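Local coordinates for thiazoline oxidase/subtilisin-like protease (Prochloron didemni, PDB 4AKS), which probably acts as a subtilisin-like macrocyclase, removing a recognition tail from the patellamide precursor and joining the ends of the remaining peptide into a ring, at residues E81-I86 / K119-L124; E266-P271 / P296-I301; L326-P331 / F347-G352. All coordinates share one frame; numbering follows the deposited sequence.

Interaction 1: residues E81-I86 / K119-L124; sequences EPAEPI and KDRIVL
Arg121 reaches out from its helix and clasps the backbone of the 81-86 loop at the carbonyl oxygen of Glu84. Both terminal nitrogens point end-on at this one atom: NH2 lies 2.8 Å from Glu84 O and NH1 3.0 Å from it. The NH2 bond is the straighter, at 153° against 138° for NH1. Glu84 O sits in the guanidinium plane, but only NH1 approaches in the plane of the carbonyl; NH2 stands above it. The loop also closes on the two flat faces of the guanidinium. Ala83 CB lies over one, 3.4 Å from Arg121 NH2, and Ile86 CG1 over the other, 3.7 Å from the same nitrogen, so the group is gripped at its edge and sandwiched between aliphatic carbons. Ile86 and Arg121 run past each other in opposite directions, which brings Ile86 CD1 back to Arg121 CB. Farther along the helix, that methyl also packs on Ile122 CG1 at 3.9 Å. A bend in the arginine chain at chi3 (61°) turns the guanidinium out of the line of its otherwise extended aliphatic part. In the second shell Asp158 forms a salt bridge to Arg121 NE, holding the remaining nitrogen and probably offsetting part of the charge, while Tyr91 of helix 88-99 packs on Ile86. This surface contact ties the loop leading into helix 88-99, in a region that is probably an insertion on the subtilisin fold, to the start of helix 119-136, whose counterpart in subtilases carries the catalytic histidine.

Interaction 2: residues E266-P271 / P296-I301; sequences EGILAP and PVMTGI
An outermost strand of the parallel subtilase sheet, 267-271, is covered here by helix 291-311: Ala270 and Ile268 on the strand meet Met298 on the helix, and Val297 packs beside them. The short segments cross nearly at right angles, 101° between their directions, with axes 8.4 Å apart, and no hydrogen bond spans them; the contact is buried and almost wholly apolar. Met298 does most of the work. Its chain leaves the helix with CG anti to the carbonyl carbon (chi1 -66°) and then bends at both chi2 and chi3, curling over the strand instead of stretching across it. Ala270 CB therefore faces the middle of the thioether, 3.7 Å from Met298 CG and equally close to SD, while the terminal CE turns along the strand to Ile268 CD1 at 4.0 Å. In subtilisins the corresponding helix begins at the catalytic serine and runs through the core, so this packing sets the strand against a central element of the fold. Ile268 extends CG1 away from its backbone N and crosses Met298 at a slant, with CG2 4.2 Å from Met298 CG. Shortening Met298 to an alanine is likely to open a gap over Ala270 and leave the Ile268 CD1 methyl without its partner on the helix. One residue earlier, Val297 uses its two branches differently: CG1 lies 4.5 Å from Ala270 CB and at similar range from the Pro271 ring, whereas CG2 comes within 4.1 Å of Pro271 O. Beyond the pair, Leu325 of helix 318-328 touches both Ile268 and Met298, and Val244 of the adjacent strand 241-247 packs on the same two side chains.

Interaction 3: residues L326-P331 / F347-G352; sequences LKTAIP and FVNIPG
Asn349 and Ile330 cross at about a right angle, the isoleucine laying its CD1 3.8 Å from Asn349 CG while the amide works in both directions. Its ND2 donates to Thr328 O at 2.8 Å in a fairly straight bond (161°), the oxygen lying in the amide plane although the nitrogen is tilted from the carbonyl plane. On the other branch OD1 accepts Gly352 N at 3.2 Å, a capping bond that makes Asn349 the N-cap of helix 350-358. With CG anti to the backbone N (chi1 179°), the amide extends between the end of one helix and the start of the next, and two bonds fix its rotation. Thr328 packs beside the amide on the new helix: its CG2 lies 3.6 Å from Gly352 C. Thr328 OG1 bonds to Ala324 O within its own helix and takes a hydrogen bond from a water, which in turn accepts from Asn349 N at 2.9 Å. Next along the chain, Ile330 and Phe347 pair as a single antiparallel bridge, a hydrogen-bonded pair: Ile330 N to Phe347 O at 3.0 Å and Phe347 N to Ile330 O at 2.8 Å. Phe347 then turns its ring away from Ile330 and onto Pro271 of strand 267-271. The contact thus fastens the end of helix 318-328 to the start of helix 350-358, beside strand 267-271, where Ile268 packs on Ala329 and Val348.

In the fold
The three contacts follow one another along the chain without overlapping. Interactions 2 and 3 are neighbours, with centres about 10 Å apart: Val348 N probably hydrogen-bonds to Leu269 O, which joins the start of 347-352 to 267-271, one of the two outermost strands, and Leu326 and Phe347 pack on that same strand. Helices 291-311 and 318-328, one from each contact, are consecutive. Interaction 1 stands apart, its centre about 27 Å from that of interaction 2 and about 38 Å from that of interaction 3, on the opposite side of the chain's centre from the latter. The C-terminal helices are thus bound to one edge of the sheet, while helix 119-136 holds a distant surface loop.

Interaction 1: residues E81-I86 / K119-L124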
ATOM      1  N   GLU A  81      -4.828 -22.369  -6.966  1.00 66.15           N
ATOM      2  CA  GLU A  81      -5.767 -22.712  -8.035  1.00 74.38           C
ATOM      3  C   GLU A  81      -6.269 -21.382  -8.581  1.00 74.13           C
ATOM      4  O   GLU A  81      -6.791 -20.587  -7.798  1.00 68.39           O
ATOM      5  CB  GLU A  81      -6.989 -23.467  -7.471  1.00 80.77           C
ATOM      6  CG  GLU A  81      -7.621 -24.528  -8.384  1.00 88.85           C
ATOM      7  CD  GLU A  81      -6.681 -25.681  -8.693  1.00 96.36           C
ATOM      8  OE1 GLU A  81      -5.732 -25.918  -7.907  1.00 98.49           O
ATOM      9  OE2 GLU A  81      -6.899 -26.361  -9.721  1.00102.97           O
ATOM     10  N   PRO A  82      -6.131 -21.129  -9.901  1.00 77.63           N
ATOM     11  CA  PRO A  82      -6.647 -19.854 -10.427  1.00 77.20           C
ATOM     12  C   PRO A  82      -8.163 -19.716 -10.206  1.00 71.87           C
ATOM     13  O   PRO A  82      -8.890 -20.712 -10.226  1.00 66.73           O
ATOM     14  CB  PRO A  82      -6.326 -19.912 -11.932  1.00 80.52           C
ATOM     15  CG  PRO A  82      -5.460 -21.116 -12.132  1.00 82.16           C
ATOM     16  CD  PRO A  82      -5.728 -22.045 -10.983  1.00 81.66           C
ATOM     17  N   ALA A  83      -8.609 -18.496  -9.935  1.00 68.59           N
ATOM     18  CA  ALA A  83     -10.008 -18.237  -9.658  1.00 69.51           C
ATOM     19  C   ALA A  83     -10.679 -17.735 -10.927  1.00 65.57           C
ATOM     20  O   ALA A  83     -10.023 -17.149 -11.784  1.00 60.83           O
ATOM     21  CB  ALA A  83     -10.136 -17.211  -8.548  1.00 69.02           C
ATOM     22  N   GLU A  84     -11.979 -17.975 -11.053  1.00 67.92           N
ATOM     23  CA  GLU A  84     -12.720 -17.480 -12.217  1.00 70.72           C
ATOM     24  C   GLU A  84     -12.790 -15.951 -12.174  1.00 64.67           C
ATOM     25  O   GLU A  84     -13.030 -15.382 -11.116  1.00 60.65           O
ATOM     26  CB  GLU A  84     -14.128 -18.081 -12.280  1.00 75.88           C
ATOM     27  CG  GLU A  84     -14.146 -19.574 -12.591  1.00 82.72           C
ATOM     28  CD  GLU A  84     -13.848 -19.890 -14.052  1.00 88.18           C
ATOM     29  OE1 GLU A  84     -14.775 -19.782 -14.893  1.00 89.18           O
ATOM     30  OE2 GLU A  84     -12.685 -20.251 -14.364  1.00 89.46           O
ATOM     31  N   PRO A  85     -12.579 -15.281 -13.322  1.00 63.47           N
ATOM     32  CA  PRO A  85     -12.661 -13.821 -13.321  1.00 61.53           C
ATOM     33  C   PRO A  85     -14.033 -13.329 -12.847  1.00 56.89           C
ATOM     34  O   PRO A  85     -15.037 -14.027 -12.996  1.00 52.97           O
ATOM     35  CB  PRO A  85     -12.431 -13.438 -14.793  1.00 64.30           C
ATOM     36  CG  PRO A  85     -11.887 -14.665 -15.451  1.00 67.07           C
ATOM     37  CD  PRO A  85     -12.471 -15.815 -14.692  1.00 67.70           C
ATOM     38  N   ILE A  86     -14.046 -12.153 -12.232  1.00 54.39           N
ATOM     39  CA  ILE A  86     -15.274 -11.571 -11.701  1.00 50.07           C
ATOM     40  C   ILE A  86     -15.797 -10.612 -12.763  1.00 47.99           C
ATOM     41  O   ILE A  86     -15.022  -9.896 -13.390  1.00 44.67           O
ATOM     42  CB  ILE A  86     -15.013 -10.876 -10.354  1.00 49.23           C
ATOM     43  CG1 ILE A  86     -14.579 -11.923  -9.315  1.00 49.27           C
ATOM     44  CG2 ILE A  86     -16.254 -10.144  -9.854  1.00 48.60           C
ATOM     45  CD1 ILE A  86     -14.141 -11.341  -7.988  1.00 48.07           C
ATOM     46  N   LYS A 119     -18.613 -11.393  -3.274  1.00 49.06           N
ATOM     47  CA  LYS A 119     -18.339 -10.207  -2.430  1.00 49.68           C
ATOM     48  C   LYS A 119     -16.982 -10.209  -1.678  1.00 49.70           C
ATOM     49  O   LYS A 119     -16.336  -9.167  -1.580  1.00 46.87           O
ATOM     50  CB  LYS A 119     -19.484  -9.940  -1.448  1.00 52.67           C
ATOM     51  CG  LYS A 119     -19.687 -10.992  -0.370  1.00 55.86           C
ATOM     52  CD  LYS A 119     -20.911 -10.664   0.482  1.00 60.61           C
ATOM     53  CE  LYS A 119     -20.911 -11.437   1.796  1.00 62.84           C
ATOM     54  NZ  LYS A 119     -21.479 -12.797   1.586  1.00 66.94           N
ATOM     55  N   ASP A 120     -16.570 -11.352  -1.131  1.00 48.99           N
ATOM     56  CA  ASP A 120     -15.321 -11.419  -0.355  1.00 50.35           C
ATOM     57  C   ASP A 120     -14.094 -11.221  -1.257  1.00 46.15           C
ATOM     58  O   ASP A 120     -13.186 -10.463  -0.926  1.00 43.58           O
ATOM     59  CB  ASP A 120     -15.228 -12.734   0.444  1.00 51.81           C
ATOM     60  CG  ASP A 120     -16.301 -12.833   1.532  1.00 56.87           C
ATOM     61  OD1 ASP A 120     -16.651 -11.802   2.138  1.00 59.59           O
ATOM     62  OD2 ASP A 120     -16.811 -13.940   1.780  1.00 59.22           O
ATOM     63  N   ARG A 121     -14.080 -11.860  -2.418  1.00 45.86           N
ATOM     64  CA  ARG A 121     -13.005 -11.609  -3.389  1.00 45.61           C
ATOM     65  C   ARG A 121     -12.991 -10.162  -3.883  1.00 43.17           C
ATOM     66  O   ARG A 121     -11.919  -9.565  -4.028  1.00 38.87           O
ATOM     67  CB  ARG A 121     -13.115 -12.554  -4.577  1.00 48.21           C
ATOM     68  CG  ARG A 121     -12.738 -13.989  -4.257  1.00 50.72           C
ATOM     69  CD  ARG A 121     -13.072 -14.888  -5.443  1.00 53.10           C
ATOM     70  NE  ARG A 121     -12.306 -14.479  -6.618  1.00 54.04           N
ATOM     71  CZ  ARG A 121     -12.632 -14.747  -7.879  1.00 52.80           C
ATOM     72  NH1 ARG A 121     -13.734 -15.424  -8.171  1.00 53.65           N
ATOM     73  NH2 ARG A 121     -11.845 -14.318  -8.855  1.00 52.83           N
ATOM     74  N   ILE A 122     -14.178  -9.593  -4.115  1.00 42.19           N
ATOM     75  CA  ILE A 122     -14.282  -8.213  -4.580  1.00 42.44           C
ATOM     76  C   ILE A 122     -13.728  -7.228  -3.563  1.00 42.67           C
ATOM     77  O   ILE A 122     -13.010  -6.310  -3.944  1.00 45.25           O
ATOM     78  CB  ILE A 122     -15.734  -7.819  -4.951  1.00 43.53           C
ATOM     79  CG1 ILE A 122     -16.177  -8.565  -6.223  1.00 45.12           C
ATOM     80  CG2 ILE A 122     -15.837  -6.316  -5.168  1.00 42.62           C
ATOM     81  CD1 ILE A 122     -17.671  -8.581  -6.468  1.00 43.66           C
ATOM     82  N   VAL A 123     -14.031  -7.409  -2.279  1.00 43.48           N
ATOM     83  CA  VAL A 123     -13.420  -6.574  -1.220  1.00 43.84           C
ATOM     84  C   VAL A 123     -11.890  -6.557  -1.381  1.00 44.38           C
ATOM     85  O   VAL A 123     -11.265  -5.487  -1.367  1.00 43.47           O
ATOM     86  CB  VAL A 123     -13.794  -7.057   0.218  1.00 44.79           C
ATOM     87  CG1 VAL A 123     -12.877  -6.456   1.297  1.00 44.74           C
ATOM     88  CG2 VAL A 123     -15.246  -6.723   0.550  1.00 47.14           C
ATOM     89  N   LEU A 124     -11.289  -7.733  -1.569  1.00 44.88           N
ATOM     90  CA  LEU A 124      -9.827  -7.823  -1.735  1.00 45.99           C
ATOM     91  C   LEU A 124      -9.324  -7.194  -3.020  1.00 43.05           C
ATOM     92  O   LEU A 124      -8.308  -6.517  -3.012  1.00 43.74           O
ATOM     93  CB  LEU A 124      -9.332  -9.271  -1.680  1.00 49.76           C
ATOM     94  CG  LEU A 124      -8.906  -9.768  -0.304  1.00 55.10           C
ATOM     95  CD1 LEU A 124     -10.073  -9.991   0.653  1.00 59.58           C
ATOM     96  CD2 LEU A 124      -8.091 -11.043  -0.514  1.00 59.82           C
TER

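Interaction 2: residues E266-P271 / P296-I301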
ATOM      1  N   GLU A 266       6.603   0.388  17.463  1.00 82.59           N
ATOM      2  CA  GLU A 266       7.175   0.355  16.124  1.00 77.23           C
ATOM      3  C   GLU A 266       6.136   0.672  15.070  1.00 69.48           C
ATOM      4  O   GLU A 266       6.122   0.081  13.954  1.00 61.53           O
ATOM      5  CB  GLU A 266       7.857  -0.989  15.893  1.00 85.65           C
ATOM      6  CG  GLU A 266       9.248  -0.998  16.519  1.00 92.44           C
ATOM      7  CD  GLU A 266       9.785  -2.373  16.884  1.00 99.52           C
ATOM      8  OE1 GLU A 266       9.163  -3.396  16.529  1.00102.25           O
ATOM      9  OE2 GLU A 266      10.852  -2.426  17.538  1.00103.27           O
ATOM     10  N   GLY A 267       5.293   1.650  15.420  1.00 61.72           N
ATOM     11  CA  GLY A 267       4.267   2.134  14.518  1.00 54.93           C
ATOM     12  C   GLY A 267       4.319   3.621  14.271  1.00 50.01           C
ATOM     13  O   GLY A 267       4.900   4.370  15.035  1.00 49.86           O
ATOM     14  N   ILE A 268       3.685   4.028  13.180  1.00 46.40           N
ATOM     15  CA  ILE A 268       3.697   5.390  12.725  1.00 44.28           C
ATOM     16  C   ILE A 268       2.299   5.695  12.187  1.00 43.79           C
ATOM     17  O   ILE A 268       1.604   4.804  11.717  1.00 42.14           O
ATOM     18  CB  ILE A 268       4.802   5.569  11.654  1.00 43.65           C
ATOM     19  CG1 ILE A 268       5.047   7.044  11.346  1.00 44.21           C
ATOM     20  CG2 ILE A 268       4.491   4.794  10.369  1.00 42.54           C
ATOM     21  CD1 ILE A 268       6.240   7.273  10.431  1.00 42.60           C
ATOM     22  N   LEU A 269       1.861   6.943  12.299  1.00 45.00           N
ATOM     23  CA  LEU A 269       0.563   7.338  11.765  1.00 43.45           C
ATOM     24  C   LEU A 269       0.760   8.079  10.472  1.00 42.99           C
ATOM     25  O   LEU A 269       1.687   8.871  10.337  1.00 43.77           O
ATOM     26  CB  LEU A 269      -0.212   8.220  12.733  1.00 45.35           C
ATOM     27  CG  LEU A 269      -0.702   7.525  13.994  1.00 47.68           C
ATOM     28  CD1 LEU A 269      -1.013   8.555  15.091  1.00 50.48           C
ATOM     29  CD2 LEU A 269      -1.926   6.675  13.674  1.00 47.80           C
ATOM     30  N   ALA A 270      -0.141   7.842   9.536  1.00 42.21           N
ATOM     31  CA  ALA A 270      -0.160   8.538   8.267  1.00 42.88           C
ATOM     32  C   ALA A 270      -1.622   8.800   7.871  1.00 42.55           C
ATOM     33  O   ALA A 270      -2.534   8.186   8.430  1.00 41.42           O
ATOM     34  CB  ALA A 270       0.551   7.712   7.207  1.00 42.03           C
ATOM     35  N   PRO A 271      -1.856   9.727   6.929  1.00 44.45           N
ATOM     36  CA  PRO A 271      -3.237   9.996   6.502  1.00 45.95           C
ATOM     37  C   PRO A 271      -3.950   8.715   6.057  1.00 46.50           C
ATOM     38  O   PRO A 271      -3.428   7.965   5.224  1.00 44.72           O
ATOM     39  CB  PRO A 271      -3.055  10.942   5.320  1.00 46.29           C
ATOM     40  CG  PRO A 271      -1.749  11.625   5.580  1.00 45.85           C
ATOM     41  CD  PRO A 271      -0.886  10.567   6.202  1.00 44.92           C
ATOM     42  N   PRO A 296      -0.415   2.129   2.561  1.00 38.00           N
ATOM     43  CA  PRO A 296       0.218   2.358   1.257  1.00 38.31           C
ATOM     44  C   PRO A 296       0.873   3.724   1.114  1.00 38.10           C
ATOM     45  O   PRO A 296       1.830   3.863   0.353  1.00 36.98           O
ATOM     46  CB  PRO A 296      -0.925   2.202   0.236  1.00 38.10           C
ATOM     47  CG  PRO A 296      -2.171   2.056   1.020  1.00 38.73           C
ATOM     48  CD  PRO A 296      -1.841   1.790   2.452  1.00 39.14           C
ATOM     49  N   VAL A 297       0.383   4.717   1.850  1.00 38.36           N
ATOM     50  CA  VAL A 297       1.028   6.026   1.827  1.00 38.75           C
ATOM     51  C   VAL A 297       2.453   5.869   2.348  1.00 37.91           C
ATOM     52  O   VAL A 297       3.377   6.393   1.747  1.00 38.39           O
ATOM     53  CB  VAL A 297       0.218   7.091   2.607  1.00 40.80           C
ATOM     54  CG1 VAL A 297       1.016   8.372   2.797  1.00 41.83           C
ATOM     55  CG2 VAL A 297      -1.109   7.378   1.901  1.00 40.62           C
ATOM     56  N   MET A 298       2.627   5.130   3.448  1.00 38.35           N
ATOM     57  CA  MET A 298       3.956   4.881   4.013  1.00 37.86           C
ATOM     58  C   MET A 298       4.854   3.977   3.152  1.00 37.91           C
ATOM     59  O   MET A 298       6.081   4.138   3.147  1.00 36.54           O
ATOM     60  CB  MET A 298       3.849   4.319   5.432  1.00 38.80           C
ATOM     61  CG  MET A 298       3.269   5.312   6.435  1.00 39.19           C
ATOM     62  SD  MET A 298       4.112   6.920   6.400  1.00 40.54           S
ATOM     63  CE  MET A 298       5.820   6.395   6.551  1.00 35.43           C
ATOM     64  N   THR A 299       4.256   3.028   2.441  1.00 35.06           N
ATOM     65  CA  THR A 299       5.016   2.231   1.485  1.00 34.90           C
ATOM     66  C   THR A 299       5.592   3.126   0.391  1.00 35.99           C
ATOM     67  O   THR A 299       6.765   3.019   0.053  1.00 34.95           O
ATOM     68  CB  THR A 299       4.159   1.123   0.878  1.00 34.77           C
ATOM     69  OG1 THR A 299       3.897   0.159   1.893  1.00 36.18           O
ATOM     70  CG2 THR A 299       4.850   0.436  -0.349  1.00 32.92           C
ATOM     71  N   GLY A 300       4.775   4.027  -0.141  1.00 36.64           N
ATOM     72  CA  GLY A 300       5.246   4.944  -1.180  1.00 37.43           C
ATOM     73  C   GLY A 300       6.324   5.877  -0.671  1.00 37.93           C
ATOM     74  O   GLY A 300       7.350   6.086  -1.324  1.00 39.65           O
ATOM     75  N   ILE A 301       6.114   6.431   0.521  1.00 38.21           N
ATOM     76  CA  ILE A 301       7.118   7.313   1.114  1.00 38.05           C
ATOM     77  C   ILE A 301       8.435   6.584   1.328  1.00 37.30           C
ATOM     78  O   ILE A 301       9.496   7.108   1.002  1.00 37.96           O
ATOM     79  CB  ILE A 301       6.620   7.962   2.431  1.00 38.80           C
ATOM     80  CG1 ILE A 301       5.508   8.989   2.105  1.00 39.39           C
ATOM     81  CG2 ILE A 301       7.786   8.635   3.174  1.00 37.25           C
ATOM     82  CD1 ILE A 301       4.662   9.430   3.286  1.00 39.80           C
TER

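Interaction 3: residues L326-P331 / F347-G352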
ATOM      1  N   LEU A 326      10.534   6.334  12.192  1.00 45.41           N
ATOM      2  CA  LEU A 326       9.969   6.113  13.512  1.00 47.09           C
ATOM      3  C   LEU A 326      10.534   7.110  14.509  1.00 48.93           C
ATOM      4  O   LEU A 326       9.801   7.640  15.311  1.00 49.17           O
ATOM      5  CB  LEU A 326      10.212   4.674  13.991  1.00 46.77           C
ATOM      6  CG  LEU A 326       9.402   3.559  13.322  1.00 45.18           C
ATOM      7  CD1 LEU A 326       9.879   2.197  13.822  1.00 46.29           C
ATOM      8  CD2 LEU A 326       7.905   3.694  13.562  1.00 44.46           C
ATOM      9  N   LYS A 327      11.828   7.383  14.454  1.00 51.54           N
ATOM     10  CA  LYS A 327      12.417   8.256  15.461  1.00 54.95           C
ATOM     11  C   LYS A 327      12.070   9.739  15.242  1.00 53.25           C
ATOM     12  O   LYS A 327      12.099  10.498  16.186  1.00 52.40           O
ATOM     13  CB  LYS A 327      13.921   8.008  15.637  1.00 59.01           C
ATOM     14  CG  LYS A 327      14.855   8.507  14.539  1.00 63.33           C
ATOM     15  CD  LYS A 327      16.166   9.038  15.149  1.00 69.79           C
ATOM     16  CE  LYS A 327      17.352   8.945  14.181  1.00 72.47           C
ATOM     17  NZ  LYS A 327      17.825   7.537  13.991  1.00 73.81           N
ATOM     18  N   THR A 328      11.696  10.136  14.025  1.00 49.53           N
ATOM     19  CA  THR A 328      11.344  11.537  13.777  1.00 48.48           C
ATOM     20  C   THR A 328       9.845  11.810  13.787  1.00 47.26           C
ATOM     21  O   THR A 328       9.444  12.954  13.680  1.00 48.37           O
ATOM     22  CB  THR A 328      11.939  12.053  12.450  1.00 47.96           C
ATOM     23  OG1 THR A 328      11.396  11.309  11.342  1.00 45.35           O
ATOM     24  CG2 THR A 328      13.459  11.927  12.480  1.00 47.83           C
ATOM     25  N   ALA A 329       9.027  10.761  13.889  1.00 46.76           N
ATOM     26  CA  ALA A 329       7.579  10.897  13.901  1.00 45.98           C
ATOM     27  C   ALA A 329       7.146  11.797  15.045  1.00 46.93           C
ATOM     28  O   ALA A 329       7.681  11.718  16.130  1.00 48.37           O
ATOM     29  CB  ALA A 329       6.903   9.525  14.006  1.00 43.97           C
ATOM     30  N   ILE A 330       6.148  12.629  14.782  1.00 47.85           N
ATOM     31  CA  ILE A 330       5.694  13.653  15.709  1.00 49.82           C
ATOM     32  C   ILE A 330       4.563  13.118  16.580  1.00 50.08           C
ATOM     33  O   ILE A 330       3.478  12.896  16.075  1.00 47.81           O
ATOM     34  CB  ILE A 330       5.184  14.889  14.922  1.00 50.20           C
ATOM     35  CG1 ILE A 330       6.330  15.490  14.088  1.00 51.19           C
ATOM     36  CG2 ILE A 330       4.558  15.918  15.852  1.00 49.71           C
ATOM     37  CD1 ILE A 330       5.831  16.274  12.880  1.00 52.60           C
ATOM     38  N   PRO A 331       4.787  12.957  17.901  1.00 52.89           N
ATOM     39  CA  PRO A 331       3.770  12.330  18.768  1.00 54.16           C
ATOM     40  C   PRO A 331       2.375  12.968  18.695  1.00 55.84           C
ATOM     41  O   PRO A 331       2.203  14.115  19.095  1.00 56.33           O
ATOM     42  CB  PRO A 331       4.340  12.508  20.179  1.00 56.64           C
ATOM     43  CG  PRO A 331       5.806  12.668  19.989  1.00 56.65           C
ATOM     44  CD  PRO A 331       5.988  13.347  18.659  1.00 55.48           C
ATOM     45  N   PHE A 347       2.923  11.059  14.053  1.00 44.77           N
ATOM     46  CA  PHE A 347       2.569  11.279  12.652  1.00 43.63           C
ATOM     47  C   PHE A 347       3.841  11.338  11.793  1.00 41.73           C
ATOM     48  O   PHE A 347       4.858  11.859  12.224  1.00 40.67           O
ATOM     49  CB  PHE A 347       1.762  12.583  12.529  1.00 44.42           C
ATOM     50  CG  PHE A 347       1.161  12.811  11.170  1.00 44.65           C
ATOM     51  CD1 PHE A 347      -0.021  12.155  10.789  1.00 44.06           C
ATOM     52  CD2 PHE A 347       1.741  13.705  10.274  1.00 44.70           C
ATOM     53  CE1 PHE A 347      -0.586  12.375   9.533  1.00 43.19           C
ATOM     54  CE2 PHE A 347       1.175  13.931   9.017  1.00 44.96           C
ATOM     55  CZ  PHE A 347       0.008  13.265   8.643  1.00 43.15           C
ATOM     56  N   VAL A 348       3.761  10.831  10.570  1.00 41.34           N
ATOM     57  CA  VAL A 348       4.906  10.837   9.669  1.00 41.44           C
ATOM     58  C   VAL A 348       5.493  12.252   9.530  1.00 42.79           C
ATOM     59  O   VAL A 348       4.772  13.240   9.407  1.00 44.10           O
ATOM     60  CB  VAL A 348       4.578  10.258   8.272  1.00 40.68           C
ATOM     61  CG1 VAL A 348       3.480  11.057   7.603  1.00 39.66           C
ATOM     62  CG2 VAL A 348       5.838  10.210   7.413  1.00 40.08           C
ATOM     63  N   ASN A 349       6.816  12.316   9.572  1.00 42.53           N
ATOM     64  CA  ASN A 349       7.562  13.565   9.566  1.00 43.24           C
ATOM     65  C   ASN A 349       8.674  13.468   8.527  1.00 43.18           C
ATOM     66  O   ASN A 349       9.828  13.211   8.861  1.00 43.91           O
ATOM     67  CB  ASN A 349       8.144  13.815  10.953  1.00 43.34           C
ATOM     68  CG  ASN A 349       8.970  15.109  11.032  1.00 46.22           C
ATOM     69  OD1 ASN A 349       8.919  15.957  10.134  1.00 47.51           O
ATOM     70  ND2 ASN A 349       9.718  15.259  12.106  1.00 42.93           N
ATOM     71  N   ILE A 350       8.313  13.693   7.267  1.00 42.46           N
ATOM     72  CA  ILE A 350       9.264  13.615   6.175  1.00 43.02           C
ATOM     73  C   ILE A 350      10.439  14.597   6.337  1.00 44.75           C
ATOM     74  O   ILE A 350      11.579  14.194   6.129  1.00 47.82           O
ATOM     75  CB  ILE A 350       8.580  13.809   4.799  1.00 42.05           C
ATOM     76  CG1 ILE A 350       7.610  12.645   4.516  1.00 40.07           C
ATOM     77  CG2 ILE A 350       9.630  13.942   3.698  1.00 41.92           C
ATOM     78  CD1 ILE A 350       6.874  12.765   3.195  1.00 39.13           C
ATOM     79  N   PRO A 351      10.181  15.878   6.692  1.00 46.52           N
ATOM     80  CA  PRO A 351      11.347  16.775   6.872  1.00 48.69           C
ATOM     81  C   PRO A 351      12.369  16.275   7.902  1.00 50.11           C
ATOM     82  O   PRO A 351      13.565  16.326   7.643  1.00 50.94           O
ATOM     83  CB  PRO A 351      10.712  18.094   7.312  1.00 49.75           C
ATOM     84  CG  PRO A 351       9.342  18.062   6.699  1.00 49.16           C
ATOM     85  CD  PRO A 351       8.904  16.621   6.785  1.00 46.08           C
ATOM     86  N   GLY A 352      11.909  15.753   9.041  1.00 51.21           N
ATOM     87  CA  GLY A 352      12.818  15.135  10.021  1.00 50.62           C
ATOM     88  C   GLY A 352      13.541  13.917   9.457  1.00 50.24           C
ATOM     89  O   GLY A 352      14.762  13.780   9.613  1.00 48.84           O
TER
HETATM   90  O   HOH W   1       8.757  10.278  10.317  1.00 39.89           O